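Local coordinates for protein putative L-alanine-DL-glutamate epimerase (Burkholderia xenovorans, PDB 3GO2) that belongs to the mandelate racemase/muconate lactonizing enzyme family, binds magnesium and probably acts as a racemase or epimerase, at residues 84-89 against 293-298; 121-126 against 345-350; 125-130 against 162-167. All coordinates share one frame; numbering follows the deposited sequence.

In the fold
Contact 1 joins helix 82-103 of the N-terminal family region to the short helix 293-296 of the C-terminal, TIM-barrel-like region, just after barrel strand 288-291. Contacts 2 and 3 lie on the other side of the chain's centre, with centres about 9 Å apart, and share His125 and Cys126. The centre of contact 1 is about 23 Å from that of contact 2 and about 26 Å from that of contact 3. Along the chain contact 3 is nested inside the loop closed by contact 1, whereas contact 2 crosses contact 1, its segments alternating with those of the first. Contact 1 therefore ties two regions together, while contacts 2 and 3 place ligand-binding residues where strands 118-123, 342-344 and 161-168 meet.

Contact 1. Residues 84-89 against 293-298; sequences VSEGIG and TIWNGV
Gly89, on helix 82-103, meets the end of the short helix 293-296 with its CA 3.8 Å from the CA of Gly297. Both positions suit glycine: Gly89 has no side chain to obstruct the approach to Trp295 O, and Gly297 has a positive phi (87°) as it leaves the helix. Trp295 O receives CA-H...O contacts from Glu86 and Gly89, the latter with CA and O 3.5 Å apart. Two waters bridge the backbones, one donating to Ser85 O and Asn296 O, the other 2.7 Å from both Glu86 O and Ile294 O.

Glu86 and Trp295 lie side by side. Glu86 CG sits over the five-membered ring, 3.8 Å from its centroid, in a CH-pi contact. With chi2 at -178° the chain runs on extended, and its carboxylate stacks on the indole with the planes 10° apart. Glu86 offers a methylene and a flat polar end to one aromatic face; OE2 is hydrogen-bonded to Ser43. The Trp295 side chain comes within about 4 Å (nearest atoms) of a bound magnesium ion and of the magnesium ligand Thr270.

Phe272 meets the Trp295 ring nearly parallel, and Pro78 of the second subunit packs on it. Ile88 turns to helix 65-76 and Ile294 to helix 323-335, while Asn93, farther along helix 82-103, bonds to Thr293 O and Val298 N, so that this short helix of the barrel region packs against the N-terminal region.

Contact 2. Residues 121-126 against 345-350; sequences VYWSHC and DIDRLA
Trp123 carries its CG anti to the backbone N (chi1 174°), and the indole then lies against Ile346 and Asp347, while Asp345 has its CG beside its own backbone N and faces His125. The branched Ile346 is well shaped for an aromatic face: its CB stands over the five-membered ring of Trp123, 3.5 Å from the centroid and almost on the ring normal, a CH-pi contact with the side chains crossing at about a right angle. Cys126 SG lies over the opposite face, nearer the rim.

At the indole edge, Trp123 NE1 donates to Asp347 OD2 at 3.1 Å. The oxygen lies in the ring plane, yet the N-H reaches it from above the carboxylate plane. Two waters also donate to OD2, one linking it to Ser124 O and the other to His125 O. The other oxygen, OD1, forms a salt bridge with Arg130, so both ends of the carboxylate are engaged.

His125 ND1 gives a short, nearly straight hydrogen bond to Asp345 OD1, 2.7 Å long with 165° at the hydrogen. The hydrogen approaches the syn lone pair of OD1, close to the imidazole plane, although ring and carboxylate planes are 66° apart. This bond helps to set the rotation of the ring of His125, a residue of the fumarate and 2-oxoglutarate sites, ligands absent from this chain here.

Backbone bonds join Tyr122 and Ser124 to strand 342-344, and Trp123 to strand 161-168. Helix 144-156 packs on Trp123 and Cys126, placing the contact between these strands and that helix.

Contact 3. Residues 125-130 against 162-167; sequences HCPTWR and IKTNIF
Cys126 N and Lys163 O make the backbone hydrogen bond between the segments, 2.9 Å long and nearly straight, continuing the pairing that Trp123 makes with strand 161-168. A second bond joins side chains: Asn165 ND2 donates to Thr128 OG1 at 2.7 Å, with the hydroxyl oxygen 16° out of the amide plane. Thr128 turns OG1 beside its backbone N (chi1 -51°), where it meets the amide. A water accepts from both His125 N and Asn165 ND2, the latter at 2.8 Å, so the amide nitrogen has two acceptors.

Van der Waals contacts fill the remainder. Cys126 SG rests against Ile162 CG2 at 3.8 Å, an apolar pairing that suits this buried spot. Pro127, preceded by a cis peptide bond, brings CD to within 3.4 Å of Thr164 OG1, a hydroxyl that is itself hydrogen-bonded to His202. Thr128 crosses Phe167 at about a right angle and touches the ring at its edge, OG1 lying 3.6 Å from CE2.

Aromatic stacking adds to the grip on His125: Trp129 CZ2 stands over the centre of one imidazole face, and the bridging water lies above the opposite face, toward the rim.

The amine of Lys163 reaches a salt bridge with Glu245, a magnesium ligand, and a hydrogen bond with Tyr122. Lys163 belongs to the 2-oxoglutarate site, Asn165 to the fumarate site and His125 to both. The bond to Thr128 and the water bear on Asn165, the stack on His125, and Glu245 and Tyr122 on Lys163, which is consistent with a preset site beside the magnesium.

Contact 1. Residues 84-89 against 293-298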
loop_
_atom_site.group_PDB
_atom_site.type_symbol
_atom_site.label_atom_id
_atom_site.label_comp_id
_atom_site.label_asym_id
_atom_site.label_seq_id
_atom_site.Cartn_x
_atom_site.Cartn_y
_atom_site.Cartn_z
ATOM N N VAL A 84 -23.152 -22.284 -11.831
ATOM C CA VAL A 84 -24.307 -21.862 -11.064
ATOM C C VAL A 84 -24.720 -20.460 -11.518
ATOM O O VAL A 84 -25.882 -20.206 -11.806
ATOM C CB VAL A 84 -24.014 -21.845 -9.560
ATOM C CG1 VAL A 84 -25.003 -20.925 -8.785
ATOM C CG2 VAL A 84 -23.993 -23.267 -9.018
ATOM N N SER A 85 -23.752 -19.549 -11.581
ATOM C CA SER A 85 -24.072 -18.193 -11.979
ATOM C C SER A 85 -24.518 -18.114 -13.454
ATOM O O SER A 85 -25.377 -17.278 -13.796
ATOM C CB SER A 85 -22.914 -17.240 -11.691
ATOM O OG SER A 85 -22.808 -17.015 -10.294
ATOM N N GLU A 86 -23.987 -18.989 -14.310
ATOM C CA GLU A 86 -24.464 -19.054 -15.700
ATOM C C GLU A 86 -25.932 -19.474 -15.752
ATOM O O GLU A 86 -26.707 -18.951 -16.551
ATOM C CB GLU A 86 -23.657 -20.026 -16.548
ATOM C CG GLU A 86 -22.243 -19.600 -16.816
ATOM C CD GLU A 86 -21.518 -20.561 -17.688
ATOM O OE1 GLU A 86 -22.060 -20.943 -18.762
ATOM O OE2 GLU A 86 -20.374 -20.979 -17.318
ATOM N N GLY A 87 -26.349 -20.387 -14.882
ATOM C CA GLY A 87 -27.751 -20.791 -14.885
ATOM C C GLY A 87 -28.647 -19.648 -14.461
ATOM O O GLY A 87 -29.713 -19.415 -15.046
ATOM N N ILE A 88 -28.212 -18.923 -13.430
ATOM C CA ILE A 88 -28.954 -17.779 -12.930
ATOM C C ILE A 88 -29.074 -16.697 -14.032
ATOM O O ILE A 88 -30.151 -16.133 -14.246
ATOM C CB ILE A 88 -28.265 -17.221 -11.667
ATOM C CG1 ILE A 88 -28.419 -18.228 -10.525
ATOM C CG2 ILE A 88 -28.859 -15.861 -11.290
ATOM C CD1 ILE A 88 -27.634 -17.839 -9.264
ATOM N N GLY A 89 -27.968 -16.454 -14.738
ATOM C CA GLY A 89 -27.935 -15.459 -15.827
ATOM C C GLY A 89 -28.872 -15.799 -16.956
ATOM O O GLY A 89 -29.543 -14.936 -17.527
ATOM N N THR A 293 -22.577 -11.159 -20.912
ATOM C CA THR A 293 -23.924 -10.902 -20.448
ATOM C C THR A 293 -24.796 -12.142 -20.569
ATOM O O THR A 293 -25.832 -12.241 -19.914
ATOM C CB THR A 293 -24.609 -9.716 -21.177
ATOM O OG1 THR A 293 -25.150 -10.147 -22.428
ATOM C CG2 THR A 293 -23.656 -8.533 -21.367
ATOM N N ILE A 294 -24.399 -13.071 -21.431
ATOM C CA ILE A 294 -25.079 -14.355 -21.564
ATOM C C ILE A 294 -24.878 -15.180 -20.270
ATOM O O ILE A 294 -25.813 -15.782 -19.728
ATOM C CB ILE A 294 -24.519 -15.114 -22.796
ATOM C CG1 ILE A 294 -24.670 -14.294 -24.079
ATOM C CG2 ILE A 294 -25.159 -16.493 -22.919
ATOM C CD1 ILE A 294 -26.057 -13.666 -24.298
ATOM N N TRP A 295 -23.651 -15.181 -19.773
ATOM C CA TRP A 295 -23.309 -15.792 -18.506
ATOM C C TRP A 295 -23.894 -15.034 -17.287
ATOM O O TRP A 295 -24.446 -15.638 -16.366
ATOM C CB TRP A 295 -21.785 -15.797 -18.376
ATOM C CG TRP A 295 -21.107 -16.893 -19.118
ATOM C CD1 TRP A 295 -21.591 -17.601 -20.180
ATOM C CD2 TRP A 295 -19.817 -17.433 -18.828
ATOM N NE1 TRP A 295 -20.676 -18.559 -20.566
ATOM C CE2 TRP A 295 -19.579 -18.470 -19.746
ATOM C CE3 TRP A 295 -18.837 -17.130 -17.873
ATOM C CZ2 TRP A 295 -18.400 -19.227 -19.729
ATOM C CZ3 TRP A 295 -17.682 -17.896 -17.850
ATOM C CH2 TRP A 295 -17.473 -18.914 -18.778
ATOM N N ASN A 296 -23.701 -13.712 -17.256
ATOM C CA ASN A 296 -24.050 -12.916 -16.054
ATOM C C ASN A 296 -25.530 -12.604 -15.897
ATOM O O ASN A 296 -26.021 -12.385 -14.786
ATOM C CB ASN A 296 -23.251 -11.608 -16.039
ATOM C CG ASN A 296 -21.892 -11.769 -15.411
ATOM O OD1 ASN A 296 -21.757 -11.668 -14.189
ATOM N ND2 ASN A 296 -20.875 -11.953 -16.240
ATOM N N GLY A 297 -26.245 -12.582 -17.024
ATOM C CA GLY A 297 -27.529 -11.907 -17.110
ATOM C C GLY A 297 -27.290 -10.461 -17.470
ATOM O O GLY A 297 -26.352 -9.806 -16.983
ATOM N N VAL A 298 -28.137 -9.921 -18.334
ATOM C CA VAL A 298 -27.978 -8.549 -18.742
ATOM C C VAL A 298 -28.199 -7.536 -17.616
ATOM O O VAL A 298 -27.544 -6.488 -17.613
ATOM C CB VAL A 298 -28.906 -8.253 -19.992
ATOM C CG1 VAL A 298 -29.050 -6.759 -20.248
ATOM C CG2 VAL A 298 -28.354 -8.991 -21.216
HETATM O O HOH W 1 -25.505 -14.730 -12.541
HETATM O O HOH W 2 -25.816 -18.437 -19.035
#

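Contact 2. Residues 121-126 against 345-350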
loop_
_atom_site.group_PDB
_atom_site.type_symbol
_atom_site.label_atom_id
_atom_site.label_comp_id
_atom_site.label_asym_id
_atom_site.label_seq_id
_atom_site.Cartn_x
_atom_site.Cartn_y
_atom_site.Cartn_z
ATOM N N VAL A 121 -19.209 -3.333 -34.668
ATOM C CA VAL A 121 -18.787 -4.672 -34.335
ATOM C C VAL A 121 -17.387 -4.979 -34.824
ATOM O O VAL A 121 -16.783 -4.231 -35.601
ATOM C CB VAL A 121 -19.774 -5.764 -34.845
ATOM C CG1 VAL A 121 -21.138 -5.563 -34.225
ATOM C CG2 VAL A 121 -19.850 -5.797 -36.373
ATOM N N TYR A 122 -16.858 -6.080 -34.314
ATOM C CA TYR A 122 -15.723 -6.749 -34.938
ATOM C C TYR A 122 -16.140 -8.160 -35.319
ATOM O O TYR A 122 -16.954 -8.786 -34.632
ATOM C CB TYR A 122 -14.478 -6.736 -34.041
ATOM C CG TYR A 122 -14.476 -7.554 -32.751
ATOM C CD1 TYR A 122 -14.082 -8.892 -32.744
ATOM C CD2 TYR A 122 -14.839 -6.977 -31.540
ATOM C CE1 TYR A 122 -14.054 -9.634 -31.579
ATOM C CE2 TYR A 122 -14.789 -7.712 -30.360
ATOM C CZ TYR A 122 -14.389 -9.025 -30.381
ATOM O OH TYR A 122 -14.364 -9.749 -29.199
ATOM N N TRP A 123 -15.633 -8.626 -36.455
ATOM C CA TRP A 123 -15.873 -9.963 -36.941
ATOM C C TRP A 123 -14.901 -10.886 -36.209
ATOM O O TRP A 123 -13.679 -10.871 -36.466
ATOM C CB TRP A 123 -15.672 -9.990 -38.474
ATOM C CG TRP A 123 -15.740 -11.321 -39.150
ATOM C CD1 TRP A 123 -15.734 -12.563 -38.574
ATOM C CD2 TRP A 123 -15.794 -11.545 -40.570
ATOM N NE1 TRP A 123 -15.769 -13.535 -39.544
ATOM C CE2 TRP A 123 -15.800 -12.935 -40.776
ATOM C CE3 TRP A 123 -15.831 -10.694 -41.679
ATOM C CZ2 TRP A 123 -15.862 -13.513 -42.066
ATOM C CZ3 TRP A 123 -15.893 -11.262 -42.953
ATOM C CH2 TRP A 123 -15.909 -12.649 -43.129
ATOM N N SER A 124 -15.461 -11.664 -35.291
ATOM C CA SER A 124 -14.666 -12.511 -34.399
ATOM C C SER A 124 -14.362 -13.878 -34.988
ATOM O O SER A 124 -14.958 -14.283 -35.994
ATOM C CB SER A 124 -15.387 -12.618 -33.061
ATOM O OG SER A 124 -14.521 -13.068 -32.029
ATOM N N HIS A 125 -13.436 -14.606 -34.370
ATOM C CA HIS A 125 -13.030 -15.931 -34.878
ATOM C C HIS A 125 -12.768 -15.908 -36.383
ATOM O O HIS A 125 -13.278 -16.755 -37.163
ATOM C CB HIS A 125 -14.066 -16.968 -34.504
ATOM C CG HIS A 125 -14.310 -17.008 -33.026
ATOM N ND1 HIS A 125 -15.360 -16.342 -32.434
ATOM C CD2 HIS A 125 -13.574 -17.535 -32.017
ATOM C CE1 HIS A 125 -15.282 -16.493 -31.121
ATOM N NE2 HIS A 125 -14.213 -17.215 -30.843
ATOM N N CYS A 126 -11.936 -14.943 -36.748
ATOM C CA CYS A 126 -11.651 -14.586 -38.136
ATOM C C CYS A 126 -10.151 -14.569 -38.342
ATOM O O CYS A 126 -9.500 -13.569 -38.024
ATOM C CB CYS A 126 -12.213 -13.200 -38.416
ATOM S SG CYS A 126 -11.912 -12.639 -40.141
ATOM N N ASP A 345 -19.839 -13.122 -34.492
ATOM C CA ASP A 345 -19.314 -14.059 -35.502
ATOM C C ASP A 345 -20.085 -13.805 -36.774
ATOM O O ASP A 345 -21.327 -13.839 -36.798
ATOM C CB ASP A 345 -19.488 -15.512 -35.046
ATOM C CG ASP A 345 -18.510 -15.906 -33.950
ATOM O OD1 ASP A 345 -17.389 -15.350 -33.896
ATOM O OD2 ASP A 345 -18.838 -16.818 -33.157
ATOM N N ILE A 346 -19.361 -13.541 -37.849
ATOM C CA ILE A 346 -19.992 -13.303 -39.139
ATOM C C ILE A 346 -20.122 -14.627 -39.919
ATOM O O ILE A 346 -21.009 -14.757 -40.781
ATOM C CB ILE A 346 -19.227 -12.190 -39.907
ATOM C CG1 ILE A 346 -19.433 -10.824 -39.231
ATOM C CG2 ILE A 346 -19.656 -12.117 -41.360
ATOM C CD1 ILE A 346 -20.896 -10.393 -39.044
ATOM N N ASP A 347 -19.260 -15.595 -39.608
ATOM C CA ASP A 347 -19.389 -16.966 -40.121
ATOM C C ASP A 347 -20.553 -17.650 -39.400
ATOM O O ASP A 347 -20.536 -17.796 -38.166
ATOM C CB ASP A 347 -18.105 -17.765 -39.928
ATOM C CG ASP A 347 -16.908 -17.155 -40.653
ATOM O OD1 ASP A 347 -16.897 -17.196 -41.908
ATOM O OD2 ASP A 347 -15.992 -16.637 -39.955
ATOM N N ARG A 348 -21.565 -18.063 -40.177
ATOM C CA ARG A 348 -22.759 -18.683 -39.606
ATOM C C ARG A 348 -22.977 -20.073 -40.169
ATOM O O ARG A 348 -22.608 -20.382 -41.311
ATOM C CB ARG A 348 -24.027 -17.859 -39.852
ATOM C CG ARG A 348 -23.983 -16.367 -39.503
ATOM C CD ARG A 348 -23.439 -16.080 -38.118
ATOM N NE ARG A 348 -24.225 -16.674 -37.050
ATOM C CZ ARG A 348 -24.039 -16.393 -35.755
ATOM N NH1 ARG A 348 -24.773 -16.961 -34.821
ATOM N NH2 ARG A 348 -23.103 -15.525 -35.388
ATOM N N LEU A 349 -23.595 -20.905 -39.355
ATOM C CA LEU A 349 -24.046 -22.220 -39.787
ATOM C C LEU A 349 -25.075 -22.116 -40.913
ATOM O O LEU A 349 -25.882 -21.190 -40.976
ATOM C CB LEU A 349 -24.707 -22.955 -38.631
ATOM C CG LEU A 349 -23.870 -23.198 -37.381
ATOM C CD1 LEU A 349 -24.746 -23.735 -36.254
ATOM C CD2 LEU A 349 -22.717 -24.138 -37.641
ATOM N N ALA A 350 -25.071 -23.123 -41.779
ATOM C CA ALA A 350 -25.981 -23.135 -42.916
ATOM C C ALA A 350 -27.457 -23.132 -42.502
ATOM O O ALA A 350 -28.308 -22.620 -43.233
ATOM C CB ALA A 350 -25.667 -24.333 -43.803
HETATM O O HOH W 3 -16.988 -15.602 -37.422
HETATM O O HOH W 4 -13.360 -17.457 -39.680
#

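Contact 3. Residues 125-130 against 162-167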
loop_
_atom_site.group_PDB
_atom_site.type_symbol
_atom_site.label_atom_id
_atom_site.label_comp_id
_atom_site.label_asym_id
_atom_site.label_seq_id
_atom_site.Cartn_x
_atom_site.Cartn_y
_atom_site.Cartn_z
ATOM N N HIS A 125 -13.436 -14.606 -34.370
ATOM C CA HIS A 125 -13.030 -15.931 -34.878
ATOM C C HIS A 125 -12.768 -15.908 -36.383
ATOM O O HIS A 125 -13.278 -16.755 -37.163
ATOM C CB HIS A 125 -14.066 -16.968 -34.504
ATOM C CG HIS A 125 -14.310 -17.008 -33.026
ATOM N ND1 HIS A 125 -15.360 -16.342 -32.434
ATOM C CD2 HIS A 125 -13.574 -17.535 -32.017
ATOM C CE1 HIS A 125 -15.282 -16.493 -31.121
ATOM N NE2 HIS A 125 -14.213 -17.215 -30.843
ATOM N N CYS A 126 -11.936 -14.943 -36.748
ATOM C CA CYS A 126 -11.651 -14.586 -38.136
ATOM C C CYS A 126 -10.151 -14.569 -38.342
ATOM O O CYS A 126 -9.500 -13.569 -38.024
ATOM C CB CYS A 126 -12.213 -13.200 -38.416
ATOM S SG CYS A 126 -11.912 -12.639 -40.141
ATOM N N PRO A 127 -9.586 -15.636 -38.917
ATOM C CA PRO A 127 -10.184 -16.787 -39.628
ATOM C C PRO A 127 -10.360 -18.070 -38.802
ATOM O O PRO A 127 -10.476 -19.185 -39.344
ATOM C CB PRO A 127 -9.178 -17.019 -40.772
ATOM C CG PRO A 127 -7.856 -16.509 -40.211
ATOM C CD PRO A 127 -8.110 -15.652 -39.019
ATOM N N THR A 128 -10.405 -17.922 -37.480
ATOM C CA THR A 128 -10.438 -19.060 -36.584
ATOM C C THR A 128 -11.487 -20.132 -36.905
ATOM O O THR A 128 -11.164 -21.322 -36.917
ATOM C CB THR A 128 -10.626 -18.541 -35.158
ATOM O OG1 THR A 128 -9.655 -17.531 -34.907
ATOM C CG2 THR A 128 -10.561 -19.639 -34.130
ATOM N N TRP A 129 -12.727 -19.708 -37.154
ATOM C CA TRP A 129 -13.808 -20.612 -37.515
ATOM C C TRP A 129 -13.559 -21.338 -38.840
ATOM O O TRP A 129 -13.822 -22.518 -38.933
ATOM C CB TRP A 129 -15.135 -19.856 -37.568
ATOM C CG TRP A 129 -15.881 -19.687 -36.259
ATOM C CD1 TRP A 129 -17.119 -19.122 -36.116
ATOM C CD2 TRP A 129 -15.466 -20.066 -34.934
ATOM N NE1 TRP A 129 -17.494 -19.120 -34.797
ATOM C CE2 TRP A 129 -16.499 -19.688 -34.053
ATOM C CE3 TRP A 129 -14.315 -20.654 -34.406
ATOM C CZ2 TRP A 129 -16.422 -19.881 -32.669
ATOM C CZ3 TRP A 129 -14.247 -20.869 -33.042
ATOM C CH2 TRP A 129 -15.294 -20.478 -32.186
ATOM N N ARG A 130 -13.044 -20.641 -39.847
ATOM C CA ARG A 130 -12.735 -21.296 -41.125
ATOM C C ARG A 130 -11.559 -22.247 -41.036
ATOM O O ARG A 130 -11.438 -23.169 -41.830
ATOM C CB ARG A 130 -12.497 -20.257 -42.230
ATOM C CG ARG A 130 -13.752 -19.487 -42.578
ATOM C CD ARG A 130 -13.510 -18.337 -43.529
ATOM N NE ARG A 130 -14.700 -17.515 -43.667
ATOM C CZ ARG A 130 -14.908 -16.633 -44.640
ATOM N NH1 ARG A 130 -13.989 -16.440 -45.584
ATOM N NH2 ARG A 130 -16.031 -15.950 -44.667
ATOM N N ILE A 162 -11.390 -7.155 -37.057
ATOM C CA ILE A 162 -11.449 -8.613 -37.016
ATOM C C ILE A 162 -10.622 -9.115 -35.838
ATOM O O ILE A 162 -9.667 -8.445 -35.442
ATOM C CB ILE A 162 -10.899 -9.263 -38.340
ATOM C CG1 ILE A 162 -9.457 -8.861 -38.603
ATOM C CG2 ILE A 162 -11.781 -8.864 -39.524
ATOM C CD1 ILE A 162 -8.892 -9.430 -39.916
ATOM N N LYS A 163 -10.988 -10.280 -35.296
ATOM C CA LYS A 163 -10.232 -10.903 -34.224
ATOM C C LYS A 163 -9.769 -12.290 -34.580
ATOM O O LYS A 163 -10.556 -13.096 -35.040
ATOM C CB LYS A 163 -11.047 -10.963 -32.948
ATOM C CG LYS A 163 -10.199 -11.312 -31.724
ATOM C CD LYS A 163 -10.912 -11.110 -30.367
ATOM C CE LYS A 163 -11.864 -12.235 -29.972
ATOM N NZ LYS A 163 -12.594 -11.947 -28.681
ATOM N N THR A 164 -8.490 -12.568 -34.349
ATOM C CA THR A 164 -7.947 -13.906 -34.550
ATOM C C THR A 164 -7.398 -14.475 -33.236
ATOM O O THR A 164 -7.404 -13.806 -32.200
ATOM C CB THR A 164 -6.841 -13.923 -35.652
ATOM O OG1 THR A 164 -6.583 -15.278 -36.031
ATOM C CG2 THR A 164 -5.546 -13.196 -35.195
ATOM N N ASN A 165 -6.916 -15.706 -33.309
ATOM C CA ASN A 165 -6.355 -16.433 -32.160
ATOM C C ASN A 165 -4.930 -16.884 -32.536
ATOM O O ASN A 165 -4.280 -16.243 -33.376
ATOM C CB ASN A 165 -7.255 -17.595 -31.794
ATOM C CG ASN A 165 -8.653 -17.157 -31.374
ATOM O OD1 ASN A 165 -8.966 -17.075 -30.159
ATOM N ND2 ASN A 165 -9.495 -16.870 -32.344
ATOM N N ILE A 166 -4.430 -17.938 -31.911
ATOM C CA ILE A 166 -3.046 -18.383 -32.120
ATOM C C ILE A 166 -3.026 -19.622 -33.022
ATOM O O ILE A 166 -3.668 -20.641 -32.705
ATOM C CB ILE A 166 -2.325 -18.731 -30.800
ATOM C CG1 ILE A 166 -2.554 -17.651 -29.735
ATOM C CG2 ILE A 166 -0.795 -18.949 -31.056
ATOM C CD1 ILE A 166 -2.053 -18.046 -28.342
ATOM N N PHE A 167 -2.255 -19.523 -34.114
ATOM C CA PHE A 167 -2.167 -20.581 -35.105
ATOM C C PHE A 167 -0.744 -20.924 -35.478
ATOM O O PHE A 167 0.099 -20.038 -35.648
ATOM C CB PHE A 167 -2.957 -20.219 -36.368
ATOM C CG PHE A 167 -4.412 -20.224 -36.141
ATOM C CD1 PHE A 167 -5.108 -21.424 -36.138
ATOM C CD2 PHE A 167 -5.087 -19.058 -35.822
ATOM C CE1 PHE A 167 -6.449 -21.427 -35.862
ATOM C CE2 PHE A 167 -6.438 -19.090 -35.547
ATOM C CZ PHE A 167 -7.092 -20.277 -35.574
HETATM O O HOH W 5 -11.372 -14.821 -32.254
#